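Local atomic coordinates of D-alanyl transferase DltD (Enterococcus faecalis, PDB entry 6O93), a protein that probably transfers D-alanine to lipoteichoic acid at the cell membrane as part of Gram-positive cell wall biogenesis. Residues E281-E285 and K286-V290; M183-R186 and F187-R190; A76-Q79 and S80-A84. All blocks are in the same frame, centred on the assembly; numbering follows the deposited sequence.

Contact 1: residues E281-E285 and K286-V290; sequences EQLAE and KNVDV
L283, on the last turn of helix 272-285, packs through CD2 on V288 and V290, which follow the helix end. L283 CD2 lies 3.9 Å from V288 CG1 and equally far from V290 CG2, and CD1 also reaches V290 CG2. The side chains of L283 and V288 run at a slant to each other, whereas V290 comes in at about a right angle. With V290 CG1 anti to the backbone N (chi1 -176°), it is CG2 that faces the leucine. I87 of helix 80-90 and F101 of strand 98-102 pack on the same apolar group.

The backbone turns in a Schellman motif. N287 takes a positive phi of 55°, V288 N donates to L283 O at 3.0 Å, and N287 N donates to A284 O at 3.1 Å from well above that carbonyl plane. K286 N has weak bonds to Q282 O and L283 O. A water 2.6 Å from N287 ND2 reaches A284 O weakly, while N287 OD1 is held by N96. The chemistry thus divides: the carbonyls of L283 and A284 are bonded by the reversing chain, and the apolar contact of L283 with V288 and V290 joins the helix end to the turn and the first residues of the strand.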
loop_
_atom_site.group_PDB
_atom_site.type_symbol
_atom_site.label_atom_id
_atom_site.label_comp_id
_atom_site.label_asym_id
_atom_site.label_seq_id
_atom_site.Cartn_x
_atom_site.Cartn_y
_atom_site.Cartn_z
ATOM N N GLU A 281 10.567 -3.196 8.753
ATOM C CA GLU A 281 11.437 -2.662 9.796
ATOM C C GLU A 281 10.920 -1.323 10.311
ATOM O O GLU A 281 10.962 -1.060 11.517
ATOM C CB GLU A 281 12.869 -2.524 9.274
ATOM C CG GLU A 281 13.810 -1.836 10.264
ATOM C CD GLU A 281 15.281 -2.071 9.961
ATOM O OE1 GLU A 281 15.596 -2.930 9.110
ATOM O OE2 GLU A 281 16.127 -1.392 10.580
ATOM N N GLN A 282 10.424 -0.466 9.415
ATOM C CA GLN A 282 9.878 0.817 9.849
ATOM C C GLN A 282 8.656 0.622 10.739
ATOM O O GLN A 282 8.482 1.337 11.734
ATOM C CB GLN A 282 9.520 1.679 8.637
ATOM C CG GLN A 282 10.709 2.078 7.778
ATOM C CD GLN A 282 11.716 2.932 8.527
ATOM O OE1 GLN A 282 11.350 3.792 9.328
ATOM N NE2 GLN A 282 12.996 2.694 8.271
ATOM N N LEU A 283 7.794 -0.337 10.393
ATOM C CA LEU A 283 6.610 -0.596 11.205
ATOM C C LEU A 283 6.990 -1.158 12.570
ATOM O O LEU A 283 6.427 -0.754 13.592
ATOM C CB LEU A 283 5.675 -1.554 10.468
ATOM C CG LEU A 283 5.048 -0.982 9.195
ATOM C CD1 LEU A 283 4.574 -2.093 8.266
ATOM C CD2 LEU A 283 3.895 -0.048 9.548
ATOM N N ALA A 284 7.952 -2.083 12.605
ATOM C CA ALA A 284 8.368 -2.675 13.871
ATOM C C ALA A 284 9.085 -1.669 14.760
ATOM O O ALA A 284 8.943 -1.721 15.987
ATOM C CB ALA A 284 9.268 -3.885 13.613
ATOM N N GLU A 285 9.858 -0.752 14.170
ATOM C CA GLU A 285 10.597 0.217 14.974
ATOM C C GLU A 285 9.665 1.159 15.727
ATOM O O GLU A 285 10.030 1.664 16.794
ATOM C CB GLU A 285 11.554 1.018 14.091
ATOM C CG GLU A 285 12.791 0.243 13.675
ATOM C CD GLU A 285 13.630 0.981 12.652
ATOM O OE1 GLU A 285 13.379 2.184 12.425
ATOM O OE2 GLU A 285 14.543 0.354 12.074
ATOM N N LYS A 286 8.468 1.406 15.197
ATOM C CA LYS A 286 7.490 2.264 15.849
ATOM C C LYS A 286 6.384 1.464 16.533
ATOM O O LYS A 286 5.345 2.029 16.887
ATOM C CB LYS A 286 6.894 3.246 14.836
ATOM C CG LYS A 286 7.912 4.210 14.233
ATOM C CD LYS A 286 8.511 5.133 15.285
ATOM C CE LYS A 286 9.595 6.021 14.700
ATOM N NZ LYS A 286 10.324 6.765 15.764
ATOM N N ASN A 287 6.593 0.163 16.730
ATOM C CA ASN A 287 5.650 -0.676 17.468
ATOM C C ASN A 287 4.249 -0.584 16.868
ATOM O O ASN A 287 3.254 -0.456 17.582
ATOM C CB ASN A 287 5.634 -0.298 18.952
ATOM C CG ASN A 287 4.874 -1.296 19.803
ATOM O OD1 ASN A 287 3.861 -0.963 20.419
ATOM N ND2 ASN A 287 5.358 -2.532 19.837
ATOM N N VAL A 288 4.172 -0.644 15.542
ATOM C CA VAL A 288 2.904 -0.547 14.829
ATOM C C VAL A 288 2.309 -1.942 14.693
ATOM O O VAL A 288 2.968 -2.863 14.198
ATOM C CB VAL A 288 3.097 0.101 13.448
ATOM C CG1 VAL A 288 1.750 0.313 12.767
ATOM C CG2 VAL A 288 3.857 1.416 13.572
ATOM N N ASP A 289 1.060 -2.091 15.127
ATOM C CA ASP A 289 0.309 -3.325 14.946
ATOM C C ASP A 289 -0.342 -3.287 13.569
ATOM O O ASP A 289 -1.050 -2.331 13.242
ATOM C CB ASP A 289 -0.744 -3.471 16.046
ATOM C CG ASP A 289 -1.292 -4.883 16.157
ATOM O OD1 ASP A 289 -0.774 -5.794 15.475
ATOM O OD2 ASP A 289 -2.248 -5.080 16.938
ATOM N N VAL A 290 -0.096 -4.315 12.759
ATOM C CA VAL A 290 -0.412 -4.263 11.337
ATOM C C VAL A 290 -1.183 -5.508 10.927
ATOM O O VAL A 290 -0.820 -6.628 11.300
ATOM C CB VAL A 290 0.867 -4.128 10.484
ATOM C CG1 VAL A 290 0.507 -3.965 9.013
ATOM C CG2 VAL A 290 1.706 -2.963 10.972
HETATM O O HOH W 1 7.558 -3.284 18.756
#

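Contact 2: residues M183-R186 and F187-R190; sequences MNLR and FLNR
L188 folds back over the N184 carbonyl, its CG 3.5 Å from N184 O, while L188 N bonds the same N184 O at 2.9 Å. F187 N adds a weak second bond to that oxygen. One residue on, N189 N donates to L185 O at 2.8 Å, and N189 CB rests against that oxygen too. On this side the leucines also meet: L185 CD2 and L188 CD1 are 4.2 Å apart, and both side chains pack on helix 124-132, at A132 and Q124. N184 and N189 touch Y128 and L125 of the same helix.

The other side is looser. F187 CG sits anti to its own carbonyl carbon (chi1 -64°), which leans the ring back along the helix until CD2 lies 3.5 Å from M183 O, at an oblique approach; N184 O stands near the ring's edge. R186 and R190 extend from the exposed surface, and the backbone bond from R190 N to R186 O is long and weak at 3.4 Å. Helix 175-195 is here a surface alpha-helix laid with one face, L185 and L188 together with N184 and N189, against helix 124-132.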
loop_
_atom_site.group_PDB
_atom_site.type_symbol
_atom_site.label_atom_id
_atom_site.label_comp_id
_atom_site.label_asym_id
_atom_site.label_seq_id
_atom_site.Cartn_x
_atom_site.Cartn_y
_atom_site.Cartn_z
ATOM N N MET A 183 18.415 23.164 4.704
ATOM C CA MET A 183 18.124 24.339 3.888
ATOM C C MET A 183 16.955 24.080 2.949
ATOM O O MET A 183 16.046 24.908 2.824
ATOM C CB MET A 183 19.356 24.742 3.080
ATOM C CG MET A 183 20.473 25.348 3.889
ATOM S SD MET A 183 21.794 25.922 2.814
ATOM C CE MET A 183 23.053 26.311 4.028
ATOM N N ASN A 184 16.974 22.939 2.258
ATOM C CA ASN A 184 15.910 22.638 1.305
ATOM C C ASN A 184 14.600 22.332 2.015
ATOM O O ASN A 184 13.523 22.681 1.516
ATOM C CB ASN A 184 16.323 21.467 0.416
ATOM C CG ASN A 184 17.254 21.886 -0.699
ATOM O OD1 ASN A 184 16.816 22.148 -1.818
ATOM N ND2 ASN A 184 18.545 21.961 -0.399
ATOM N N LEU A 185 14.667 21.681 3.179
ATOM C CA LEU A 185 13.450 21.339 3.907
ATOM C C LEU A 185 12.632 22.577 4.250
ATOM O O LEU A 185 11.400 22.502 4.318
ATOM C CB LEU A 185 13.799 20.556 5.173
ATOM C CG LEU A 185 14.120 19.078 4.938
ATOM C CD1 LEU A 185 14.770 18.462 6.164
ATOM C CD2 LEU A 185 12.863 18.310 4.563
ATOM N N ARG A 186 13.287 23.720 4.463
ATOM C CA ARG A 186 12.542 24.955 4.690
ATOM C C ARG A 186 11.613 25.251 3.519
ATOM O O ARG A 186 10.471 25.679 3.715
ATOM C CB ARG A 186 13.506 26.120 4.921
ATOM C CG ARG A 186 14.319 25.996 6.202
ATOM C CD ARG A 186 15.312 27.136 6.358
ATOM N NE ARG A 186 14.655 28.435 6.481
ATOM C CZ ARG A 186 15.292 29.601 6.475
ATOM N NH1 ARG A 186 16.615 29.643 6.346
ATOM N NH2 ARG A 186 14.609 30.732 6.593
ATOM N N PHE A 187 12.082 25.020 2.290
ATOM C CA PHE A 187 11.214 25.197 1.131
ATOM C C PHE A 187 10.215 24.052 1.008
ATOM O O PHE A 187 9.030 24.283 0.739
ATOM C CB PHE A 187 12.051 25.306 -0.142
ATOM C CG PHE A 187 12.948 26.505 -0.175
ATOM C CD1 PHE A 187 12.484 27.715 -0.655
ATOM C CD2 PHE A 187 14.258 26.420 0.268
ATOM C CE1 PHE A 187 13.308 28.823 -0.689
ATOM C CE2 PHE A 187 15.084 27.519 0.236
ATOM C CZ PHE A 187 14.609 28.725 -0.241
ATOM N N LEU A 188 10.672 22.814 1.207
ATOM C CA LEU A 188 9.806 21.660 0.995
ATOM C C LEU A 188 8.638 21.649 1.975
ATOM O O LEU A 188 7.517 21.283 1.606
ATOM C CB LEU A 188 10.618 20.370 1.115
ATOM C CG LEU A 188 11.676 20.161 0.030
ATOM C CD1 LEU A 188 12.642 19.047 0.417
ATOM C CD2 LEU A 188 11.016 19.851 -1.308
ATOM N N ASN A 189 8.879 22.040 3.229
ATOM C CA ASN A 189 7.796 22.091 4.207
ATOM C C ASN A 189 6.822 23.218 3.892
ATOM O O ASN A 189 5.607 23.060 4.054
ATOM C CB ASN A 189 8.365 22.251 5.615
ATOM C CG ASN A 189 8.836 20.940 6.204
ATOM O OD1 ASN A 189 8.153 19.920 6.102
ATOM N ND2 ASN A 189 10.013 20.955 6.817
ATOM N N ARG A 190 7.334 24.365 3.445
ATOM C CA ARG A 190 6.451 25.450 3.034
ATOM C C ARG A 190 5.597 25.032 1.844
ATOM O O ARG A 190 4.399 25.333 1.792
ATOM C CB ARG A 190 7.276 26.694 2.704
ATOM C CG ARG A 190 6.460 27.905 2.285
ATOM C CD ARG A 190 5.439 28.297 3.345
ATOM N NE ARG A 190 4.791 29.568 3.033
ATOM C CZ ARG A 190 3.700 30.024 3.641
ATOM N NH1 ARG A 190 3.119 29.311 4.599
ATOM N NH2 ARG A 190 3.185 31.194 3.285
#

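Contact 3: residues A76-Q79 and S80-A84; sequences AGTQ and SLTQA. With PO4 (phosphate ion), chain F.
G77 is tied to T82, in the first turn of the helix, by a water: the water donates to G77 O, accepts from Q79 N, and lies 2.5 Å from T82 OG1. The glycine has a positive phi of 98°, and G77 N donates a nearly straight bond of 3.0 Å to O1 of a phosphate ion, with an N-H...O angle of 165°. That ion, probably from the crystallisation liquor, is also hydrogen-bonded to S47 OG.

T78 comes next. Its OG1 sits in the crowded position between backbone N and carbonyl carbon (chi1 59°), where it is bonded to E75 O and G45 O, and Q83 NE2 lies 3.9 Å from T78 OG1. That amide nitrogen has its own partner in L73 O, with a weaker bond to G45 O, so the two side chains, slanting past each other, tie the loop and the helix to the ends of strands 40-44 and 69-73, at G45 and L73. T82 CG2 lies 4.4 Å from T78 CB, a looser touch.

The setting is the loop after strand 69-73 of a parallel sheet, as in SGNH hydrolases. There a glycine amide in this place commonly contributes to the oxyanion hole, and G77 N beside the phosphate is consistent with that role, with S47 as the likely nucleophile of a triad with H349 and D346.

Q79 holds the N-cap position of helix 80-90. Q83 N donates to Q79 O at 3.0 Å, the first i to i+4 bond of the helix, and Q83 CG packs 3.2 Å from the same Q79 O. T82 CB covers Q79 O at 3.6 Å. Beside the cap, S80 OG is hydrogen-bonded to E272, at the start of helix 272-285, while the side chain of Q79 packs on W107 and V113.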
loop_
_atom_site.group_PDB
_atom_site.type_symbol
_atom_site.label_atom_id
_atom_site.label_comp_id
_atom_site.label_asym_id
_atom_site.label_seq_id
_atom_site.Cartn_x
_atom_site.Cartn_y
_atom_site.Cartn_z
ATOM N N ALA A 76 -1.688 3.458 -8.075
ATOM C CA ALA A 76 -0.917 2.696 -9.048
ATOM C C ALA A 76 0.536 3.146 -9.022
ATOM O O ALA A 76 0.830 4.333 -9.196
ATOM C CB ALA A 76 -1.504 2.876 -10.448
ATOM N N GLY A 77 1.442 2.198 -8.796
ATOM C CA GLY A 77 2.863 2.471 -8.822
ATOM C C GLY A 77 3.521 2.689 -7.474
ATOM O O GLY A 77 4.737 2.911 -7.435
ATOM N N THR A 78 2.769 2.638 -6.372
ATOM C CA THR A 78 3.334 2.822 -5.034
ATOM C C THR A 78 3.553 1.444 -4.415
ATOM O O THR A 78 2.603 0.792 -3.974
ATOM C CB THR A 78 2.425 3.686 -4.162
ATOM O OG1 THR A 78 1.133 3.080 -4.048
ATOM C CG2 THR A 78 2.274 5.083 -4.756
ATOM N N GLN A 79 4.814 1.006 -4.374
ATOM C CA GLN A 79 5.175 -0.287 -3.819
ATOM C C GLN A 79 5.906 -0.094 -2.483
ATOM O O GLN A 79 5.845 0.987 -1.877
ATOM C CB GLN A 79 5.995 -1.067 -4.855
ATOM C CG GLN A 79 5.259 -1.256 -6.180
ATOM C CD GLN A 79 5.899 -2.299 -7.084
ATOM O OE1 GLN A 79 6.874 -2.956 -6.712
ATOM N NE2 GLN A 79 5.350 -2.454 -8.282
ATOM N N SER A 80 6.596 -1.143 -2.026
ATOM C CA SER A 80 7.059 -1.178 -0.642
ATOM C C SER A 80 8.088 -0.091 -0.358
ATOM O O SER A 80 8.085 0.503 0.726
ATOM C CB SER A 80 7.638 -2.553 -0.316
ATOM O OG SER A 80 6.618 -3.533 -0.272
ATOM N N LEU A 81 8.983 0.177 -1.308
ATOM C CA LEU A 81 10.035 1.161 -1.065
ATOM C C LEU A 81 9.439 2.546 -0.846
ATOM O O LEU A 81 9.811 3.255 0.096
ATOM C CB LEU A 81 11.023 1.171 -2.230
ATOM C CG LEU A 81 12.311 1.970 -2.013
ATOM C CD1 LEU A 81 13.105 1.417 -0.839
ATOM C CD2 LEU A 81 13.151 1.957 -3.272
ATOM N N THR A 82 8.503 2.947 -1.710
ATOM C CA THR A 82 7.785 4.200 -1.506
ATOM C C THR A 82 7.093 4.216 -0.151
ATOM O O THR A 82 7.174 5.201 0.593
ATOM C CB THR A 82 6.762 4.404 -2.626
ATOM O OG1 THR A 82 7.437 4.582 -3.876
ATOM C CG2 THR A 82 5.889 5.620 -2.342
ATOM N N GLN A 83 6.400 3.126 0.187
ATOM C CA GLN A 83 5.632 3.083 1.426
ATOM C C GLN A 83 6.535 3.100 2.651
ATOM O O GLN A 83 6.166 3.673 3.683
ATOM C CB GLN A 83 4.736 1.843 1.441
ATOM C CG GLN A 83 3.680 1.819 0.342
ATOM C CD GLN A 83 2.589 2.854 0.554
ATOM O OE1 GLN A 83 2.734 3.769 1.362
ATOM N NE2 GLN A 83 1.486 2.708 -0.172
ATOM N N ALA A 84 7.714 2.480 2.564
ATOM C CA ALA A 84 8.639 2.503 3.692
ATOM C C ALA A 84 8.997 3.934 4.077
ATOM O O ALA A 84 9.119 4.256 5.265
ATOM C CB ALA A 84 9.898 1.703 3.356
HETATM P P PO4 F . -0.206 -1.453 -8.875
HETATM O O1 PO4 F . 1.000 -0.761 -8.285
HETATM O O2 PO4 F . -0.057 -2.948 -8.712
HETATM O O3 PO4 F . -0.320 -1.114 -10.343
HETATM O O4 PO4 F . -1.455 -0.992 -8.163
HETATM O O HOH W 2 6.890 3.015 -5.798
#

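Overall arrangement
Contact 3 is core, contact 1 partly buried and contact 2 surface. Helix 80-90, which contact 3 opens, lies against helix 272-285, which contact 1 ends; they touch where Q282 CG meets A84 O at 3.7 Å. Contact 3 is a helix start with Q79 at the N-cap and a phosphate near by; contact 1 is a helix end closed by a Schellman motif before strand 289-294. Contact 2 lies within helix 175-195, its nearest atoms about 15 Å from either of the others, and rests on regular backbone bonding and leucine packing. Only contact 3 comes near the probable active site and the sodium ion.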